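PDB 2PQQ: putative transcriptional regulator from Streptomyces coelicolor A3, which probably binds cyclic AMP through this N-terminal domain and controls transcription by binding DNA through the rest of the protein. Local coordinates for residues 113-116 / 120-123; 5-10 / 49-54. One frame throughout, in Å; residues are numbered along the deposited sequence.

Both contacts belong to the N-terminal domain of the regulator, of the cyclic nucleotide-binding family, and they are in series along the chain: contact 2 is complete before contact 1 begins. Contact 2 lays the N-terminal segment 5-10 against strand 45-54 of the five-stranded antiparallel sheet, its centre about 8 Å from the centre of the chain. Contact 1 joins helix 111-117 to the start of helix 120-139, where a second subunit also packs; its centre lies about 18 Å from that of the chain. The two centres are about 19 Å apart and their nearest atoms about 8 Å, without touching. Strand 101-107, the sheet neighbour of strand 45-54, leads on to helix 111-117, so the chain runs from the sheet that carries contact 2 to the helical, subunit-facing region of contact 1.

Contact 1 (113-116 / 120-123); sequences PWLN and EVAT
Leu115 and Val121 bring the two helical segments closest, their CA atoms 6.0 Å apart across the short turn between helix 111-117 and helix 120-139. No hydrogen bond crosses; the interface is apolar, and Val121 is its wedge, with CB directed at segment 113-116. Its two methyls share the indole of Trp114, and CG1 is also against Leu115. CG1 lies over one face of the ring in a CH-pi contact, 3.7 Å from the centroid of the six-membered ring and only 11° off its normal. CG2, on the same side of the ring plane, sits nearer the nitrogen, 3.6 Å from Trp114 NE1. The indole is in place to receive both because CG of Trp114 is anti to the backbone N (chi1 -180°), which swings the ring over the valine. Roughly at right angles to this, Leu115 CD2 meets Val121 CG1 at 3.6 Å, while Leu115 CD1 rests 4.0 Å from Ala122 CB. Glu23 of helix 18-27 accepts a hydrogen bond from Trp114 NE1, which probably helps hold the ring's orientation, while the methyl covers one face. With an alanine at Trp114, Val121 is likely to lose the face that its methyls rest on, and Glu23 its indole N-H partner. Leu115 and Ala122 also pack on Ala122 of the second subunit, at the start of the helix that in CRP-family proteins forms the dimer interface. The chemistry is therefore that of a buried hydrophobic joint, shape-matched rather than bonded, in which the polar edge of Trp114, its indole N-H, is satisfied by Glu23.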
ATOM      1  N   PRO A 113      29.149  -5.044  15.243  1.00 34.52           N
ATOM      2  CA  PRO A 113      30.419  -4.362  15.506  1.00 34.32           C
ATOM      3  C   PRO A 113      30.340  -2.870  15.175  1.00 34.58           C
ATOM      4  O   PRO A 113      30.964  -2.070  15.838  1.00 33.91           O
ATOM      5  CB  PRO A 113      31.388  -5.054  14.550  1.00 34.44           C
ATOM      6  CG  PRO A 113      30.773  -6.421  14.344  1.00 34.95           C
ATOM      7  CD  PRO A 113      29.316  -6.110  14.244  1.00 33.88           C
ATOM      8  N   TRP A 114      29.612  -2.514  14.125  1.00 35.69           N
ATOM      9  CA  TRP A 114      29.495  -1.108  13.774  1.00 36.96           C
ATOM     10  C   TRP A 114      28.735  -0.358  14.858  1.00 37.56           C
ATOM     11  O   TRP A 114      29.219   0.652  15.360  1.00 37.19           O
ATOM     12  CB  TRP A 114      28.877  -0.948  12.393  1.00 37.67           C
ATOM     13  CG  TRP A 114      28.720   0.471  11.928  1.00 38.05           C
ATOM     14  CD1 TRP A 114      29.404   1.606  12.376  1.00 38.87           C
ATOM     15  CD2 TRP A 114      27.845   0.912  10.900  1.00 37.73           C
ATOM     16  NE1 TRP A 114      28.964   2.713  11.679  1.00 39.01           N
ATOM     17  CE2 TRP A 114      28.030   2.310  10.757  1.00 38.07           C
ATOM     18  CE3 TRP A 114      26.919   0.260  10.074  1.00 38.18           C
ATOM     19  CZ2 TRP A 114      27.308   3.062   9.830  1.00 40.02           C
ATOM     20  CZ3 TRP A 114      26.201   1.016   9.149  1.00 39.24           C
ATOM     21  CH2 TRP A 114      26.395   2.404   9.050  1.00 37.76           C
ATOM     22  N   LEU A 115      27.582  -0.884  15.271  1.00 39.04           N
ATOM     23  CA  LEU A 115      26.812  -0.258  16.366  1.00 40.19           C
ATOM     24  C   LEU A 115      27.603  -0.152  17.667  1.00 40.63           C
ATOM     25  O   LEU A 115      27.464   0.831  18.387  1.00 40.52           O
ATOM     26  CB  LEU A 115      25.476  -0.967  16.614  1.00 40.53           C
ATOM     27  CG  LEU A 115      24.550  -1.186  15.414  1.00 43.31           C
ATOM     28  CD1 LEU A 115      23.177  -1.727  15.901  1.00 44.66           C
ATOM     29  CD2 LEU A 115      24.382   0.075  14.556  1.00 43.59           C
ATOM     30  N   ASN A 116      28.442  -1.146  17.948  1.00 40.96           N
ATOM     31  CA  ASN A 116      29.320  -1.131  19.125  1.00 41.83           C
ATOM     32  C   ASN A 116      30.373  -0.033  19.086  1.00 41.64           C
ATOM     33  O   ASN A 116      30.725   0.522  20.111  1.00 42.59           O
ATOM     34  CB  ASN A 116      30.024  -2.482  19.287  1.00 42.21           C
ATOM     35  CG  ASN A 116      29.071  -3.594  19.693  1.00 44.29           C
ATOM     36  OD1 ASN A 116      29.492  -4.697  20.065  1.00 45.48           O
ATOM     37  ND2 ASN A 116      27.776  -3.316  19.602  1.00 45.21           N
ATOM     38  N   GLU A 120      25.352   5.814  18.066  1.00 42.30           N
ATOM     39  CA  GLU A 120      24.411   6.752  17.441  1.00 42.16           C
ATOM     40  C   GLU A 120      23.817   6.229  16.137  1.00 41.06           C
ATOM     41  O   GLU A 120      22.765   6.702  15.690  1.00 40.06           O
ATOM     42  CB  GLU A 120      25.086   8.102  17.153  1.00 43.02           C
ATOM     43  CG  GLU A 120      25.355   8.948  18.379  1.00 46.03           C
ATOM     44  CD  GLU A 120      25.564  10.424  18.048  1.00 51.59           C
ATOM     45  OE1 GLU A 120      26.554  11.012  18.544  1.00 51.93           O
ATOM     46  OE2 GLU A 120      24.724  11.001  17.306  1.00 54.56           O
ATOM     47  N   VAL A 121      24.518   5.283  15.514  1.00 39.89           N
ATOM     48  CA  VAL A 121      24.103   4.699  14.252  1.00 38.92           C
ATOM     49  C   VAL A 121      22.795   3.932  14.426  1.00 38.58           C
ATOM     50  O   VAL A 121      21.979   3.953  13.524  1.00 37.52           O
ATOM     51  CB  VAL A 121      25.212   3.813  13.623  1.00 39.50           C
ATOM     52  CG1 VAL A 121      24.682   2.948  12.459  1.00 39.79           C
ATOM     53  CG2 VAL A 121      26.362   4.679  13.117  1.00 41.06           C
ATOM     54  N   ALA A 122      22.606   3.261  15.569  1.00 37.71           N
ATOM     55  CA  ALA A 122      21.395   2.459  15.807  1.00 38.03           C
ATOM     56  C   ALA A 122      20.175   3.348  15.751  1.00 38.16           C
ATOM     57  O   ALA A 122      19.204   3.044  15.067  1.00 38.42           O
ATOM     58  CB  ALA A 122      21.463   1.708  17.180  1.00 37.95           C
ATOM     59  N   THR A 123      20.261   4.480  16.442  1.00 38.17           N
ATOM     60  CA  THR A 123      19.237   5.494  16.445  1.00 37.98           C
ATOM     61  C   THR A 123      18.971   6.058  15.043  1.00 37.27           C
ATOM     62  O   THR A 123      17.810   6.220  14.642  1.00 35.70           O
ATOM     63  CB  THR A 123      19.650   6.588  17.437  1.00 38.47           C
ATOM     64  OG1 THR A 123      19.716   5.987  18.730  1.00 41.72           O
ATOM     65  CG2 THR A 123      18.643   7.706  17.472  1.00 40.51           C
TER

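Contact 2 (5-10 / 49-54); sequences DVLRRN and LYVVTE
Val51 CG1 is the meeting point here: it stands 3.8 Å from the backbone O of Val6 and 4.2 Å from Leu7 CD2. With CG1 anti to the backbone N (chi1 171°), this methyl reaches out from strand 45-54 to the turn formed by the N-terminal segment. Leu7 has its CG anti to the carbonyl carbon (chi1 -58°); CD1 continues the extended chain, and CD2, the other branch, is the one that meets the valine. Val6 directs its CB at the strand but stays at the margin, CG2 no nearer than 4.5 Å to the O of Val52.

Bonds within segment 5-10 shape the turn that offers these groups. Arg8 N hydrogen-bonds to Asp5 O at 2.9 Å, and the amide of Asn10 folds back to give a weak hydrogen bond from ND2 to Leu7 O, 2.7 Å long but bent to 128°. Asn10 OD1 in turn accepts from the backbone N of Leu12 and Phe13, so both ends of this buried amide are engaged. A salt bridge, with only a weak hydrogen bond, joins Arg9 NE to Asp5 OD2 at 3.3 Å. In the fold, strand 45-54 pairs with strands 101-107 and 79-80; Leu104 of the first also touches Leu7 and Leu79 of the second also touches Val51, extending the apolar patch across the sheet beneath the N-terminal segment that leads to helix 18-27.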
ATOM      1  N   ASP A   5      29.662   9.625  -1.106  1.00 38.91           N
ATOM      2  CA  ASP A   5      28.394  10.103  -1.610  1.00 39.14           C
ATOM      3  C   ASP A   5      27.643   8.952  -2.234  1.00 38.29           C
ATOM      4  O   ASP A   5      26.432   8.868  -2.067  1.00 38.45           O
ATOM      5  CB  ASP A   5      28.571  11.265  -2.612  1.00 39.37           C
ATOM      6  CG  ASP A   5      27.232  11.796  -3.147  1.00 42.11           C
ATOM      7  OD1 ASP A   5      27.191  12.243  -4.309  1.00 44.01           O
ATOM      8  OD2 ASP A   5      26.210  11.767  -2.417  1.00 45.76           O
ATOM      9  N   VAL A   6      28.364   8.046  -2.907  1.00 37.70           N
ATOM     10  CA  VAL A   6      27.735   6.845  -3.500  1.00 37.56           C
ATOM     11  C   VAL A   6      26.922   6.035  -2.498  1.00 37.77           C
ATOM     12  O   VAL A   6      25.946   5.368  -2.878  1.00 37.56           O
ATOM     13  CB  VAL A   6      28.756   5.940  -4.255  1.00 38.09           C
ATOM     14  CG1 VAL A   6      29.613   5.121  -3.293  1.00 36.58           C
ATOM     15  CG2 VAL A   6      28.044   5.029  -5.308  1.00 37.84           C
ATOM     16  N   LEU A   7      27.311   6.089  -1.218  1.00 36.95           N
ATOM     17  CA  LEU A   7      26.634   5.288  -0.209  1.00 37.27           C
ATOM     18  C   LEU A   7      25.404   5.978   0.359  1.00 37.39           C
ATOM     19  O   LEU A   7      24.640   5.364   1.092  1.00 38.14           O
ATOM     20  CB  LEU A   7      27.593   4.893   0.917  1.00 36.61           C
ATOM     21  CG  LEU A   7      28.849   4.114   0.513  1.00 37.22           C
ATOM     22  CD1 LEU A   7      29.701   3.836   1.753  1.00 36.33           C
ATOM     23  CD2 LEU A   7      28.509   2.805  -0.244  1.00 37.03           C
ATOM     24  N   ARG A   8      25.205   7.243   0.014  1.00 37.42           N
ATOM     25  CA  ARG A   8      24.145   8.027   0.635  1.00 37.62           C
ATOM     26  C   ARG A   8      22.958   8.363  -0.276  1.00 37.66           C
ATOM     27  O   ARG A   8      22.001   9.004   0.168  1.00 37.48           O
ATOM     28  CB  ARG A   8      24.737   9.299   1.230  1.00 37.75           C
ATOM     29  CG  ARG A   8      25.663   9.020   2.424  1.00 37.33           C
ATOM     30  CD  ARG A   8      25.953  10.339   3.162  1.00 36.03           C
ATOM     31  NE  ARG A   8      26.596  11.345   2.319  1.00 36.82           N
ATOM     32  CZ  ARG A   8      27.912  11.501   2.201  1.00 37.62           C
ATOM     33  NH1 ARG A   8      28.742  10.683   2.847  1.00 36.61           N
ATOM     34  NH2 ARG A   8      28.392  12.457   1.417  1.00 34.73           N
ATOM     35  N   ARG A   9      23.013   7.924  -1.530  1.00 37.82           N
ATOM     36  CA  ARG A   9      21.923   8.173  -2.486  1.00 38.31           C
ATOM     37  C   ARG A   9      20.815   7.121  -2.384  1.00 38.29           C
ATOM     38  O   ARG A   9      20.469   6.433  -3.355  1.00 38.25           O
ATOM     39  CB  ARG A   9      22.466   8.336  -3.909  1.00 38.34           C
ATOM     40  CG  ARG A   9      23.377   9.555  -4.070  1.00 39.89           C
ATOM     41  CD  ARG A   9      22.622  10.865  -3.745  1.00 44.09           C
ATOM     42  NE  ARG A   9      23.393  12.076  -4.038  1.00 45.45           N
ATOM     43  CZ  ARG A   9      22.864  13.297  -4.164  1.00 48.24           C
ATOM     44  NH1 ARG A   9      21.552  13.483  -4.027  1.00 49.03           N
ATOM     45  NH2 ARG A   9      23.643  14.342  -4.438  1.00 47.09           N
ATOM     46  N   ASN A  10      20.247   7.019  -1.189  1.00 38.24           N
ATOM     47  CA  ASN A  10      19.268   5.992  -0.870  1.00 38.66           C
ATOM     48  C   ASN A  10      18.591   6.335   0.464  1.00 39.47           C
ATOM     49  O   ASN A  10      19.180   7.031   1.294  1.00 39.66           O
ATOM     50  CB  ASN A  10      19.957   4.630  -0.804  1.00 38.66           C
ATOM     51  CG  ASN A  10      20.902   4.502   0.393  1.00 38.01           C
ATOM     52  OD1 ASN A  10      20.460   4.212   1.503  1.00 37.67           O
ATOM     53  ND2 ASN A  10      22.212   4.667   0.159  1.00 36.54           N
ATOM     54  N   LEU A  49      23.033  -6.503   2.239  1.00 35.37           N
ATOM     55  CA  LEU A  49      22.670  -5.395   1.406  1.00 35.48           C
ATOM     56  C   LEU A  49      23.817  -5.096   0.473  1.00 33.57           C
ATOM     57  O   LEU A  49      24.919  -5.300   0.847  1.00 33.33           O
ATOM     58  CB  LEU A  49      22.461  -4.227   2.332  1.00 35.51           C
ATOM     59  CG  LEU A  49      22.550  -2.775   1.978  1.00 40.16           C
ATOM     60  CD1 LEU A  49      21.903  -1.997   3.046  1.00 37.73           C
ATOM     61  CD2 LEU A  49      23.923  -2.354   1.794  1.00 39.75           C
ATOM     62  N   TYR A  50      23.541  -4.640  -0.738  1.00 32.39           N
ATOM     63  CA  TYR A  50      24.602  -4.245  -1.669  1.00 32.62           C
ATOM     64  C   TYR A  50      24.322  -2.830  -2.148  1.00 32.53           C
ATOM     65  O   TYR A  50      23.163  -2.427  -2.262  1.00 33.69           O
ATOM     66  CB  TYR A  50      24.668  -5.167  -2.903  1.00 33.24           C
ATOM     67  CG  TYR A  50      24.886  -6.643  -2.639  1.00 33.36           C
ATOM     68  CD1 TYR A  50      26.163  -7.213  -2.721  1.00 34.56           C
ATOM     69  CD2 TYR A  50      23.804  -7.482  -2.336  1.00 33.25           C
ATOM     70  CE1 TYR A  50      26.358  -8.597  -2.448  1.00 35.06           C
ATOM     71  CE2 TYR A  50      23.986  -8.860  -2.090  1.00 33.97           C
ATOM     72  CZ  TYR A  50      25.258  -9.399  -2.133  1.00 35.34           C
ATOM     73  OH  TYR A  50      25.408 -10.765  -1.930  1.00 36.67           O
ATOM     74  N   VAL A  51      25.346  -2.084  -2.477  1.00 32.66           N
ATOM     75  CA  VAL A  51      25.212  -0.845  -3.212  1.00 32.78           C
ATOM     76  C   VAL A  51      25.999  -1.072  -4.468  1.00 33.11           C
ATOM     77  O   VAL A  51      27.121  -1.448  -4.400  1.00 32.89           O
ATOM     78  CB  VAL A  51      25.794   0.333  -2.423  1.00 32.90           C
ATOM     79  CG1 VAL A  51      25.849   1.546  -3.246  1.00 30.50           C
ATOM     80  CG2 VAL A  51      25.006   0.590  -1.170  1.00 34.26           C
ATOM     81  N   VAL A  52      25.348  -0.982  -5.611  1.00 33.61           N
ATOM     82  CA  VAL A  52      26.069  -1.151  -6.871  1.00 34.10           C
ATOM     83  C   VAL A  52      26.955   0.086  -7.070  1.00 34.35           C
ATOM     84  O   VAL A  52      26.460   1.219  -6.999  1.00 35.23           O
ATOM     85  CB  VAL A  52      25.092  -1.302  -8.096  1.00 33.80           C
ATOM     86  CG1 VAL A  52      25.855  -1.257  -9.412  1.00 34.87           C
ATOM     87  CG2 VAL A  52      24.318  -2.582  -8.002  1.00 33.20           C
ATOM     88  N   THR A  53      28.240  -0.111  -7.360  1.00 34.31           N
ATOM     89  CA  THR A  53      29.106   1.042  -7.639  1.00 34.86           C
ATOM     90  C   THR A  53      29.469   1.209  -9.134  1.00 35.95           C
ATOM     91  O   THR A  53      29.878   2.294  -9.568  1.00 35.53           O
ATOM     92  CB  THR A  53      30.360   1.054  -6.741  1.00 34.51           C
ATOM     93  OG1 THR A  53      31.200  -0.048  -7.082  1.00 35.73           O
ATOM     94  CG2 THR A  53      29.961   0.914  -5.259  1.00 31.76           C
ATOM     95  N   GLU A  54      29.321   0.141  -9.908  1.00 36.69           N
ATOM     96  CA  GLU A  54      29.425   0.224 -11.375  1.00 38.66           C
ATOM     97  C   GLU A  54      28.799  -1.000 -12.021  1.00 38.23           C
ATOM     98  O   GLU A  54      28.766  -2.085 -11.421  1.00 38.08           O
ATOM     99  CB  GLU A  54      30.875   0.398 -11.856  1.00 38.94           C
ATOM    100  CG  GLU A  54      31.856  -0.691 -11.445  1.00 40.03           C
ATOM    101  CD  GLU A  54      33.297  -0.365 -11.864  1.00 41.79           C
ATOM    102  OE1 GLU A  54      33.897   0.596 -11.314  1.00 45.10           O
ATOM    103  OE2 GLU A  54      33.838  -1.079 -12.737  1.00 44.44           O
TER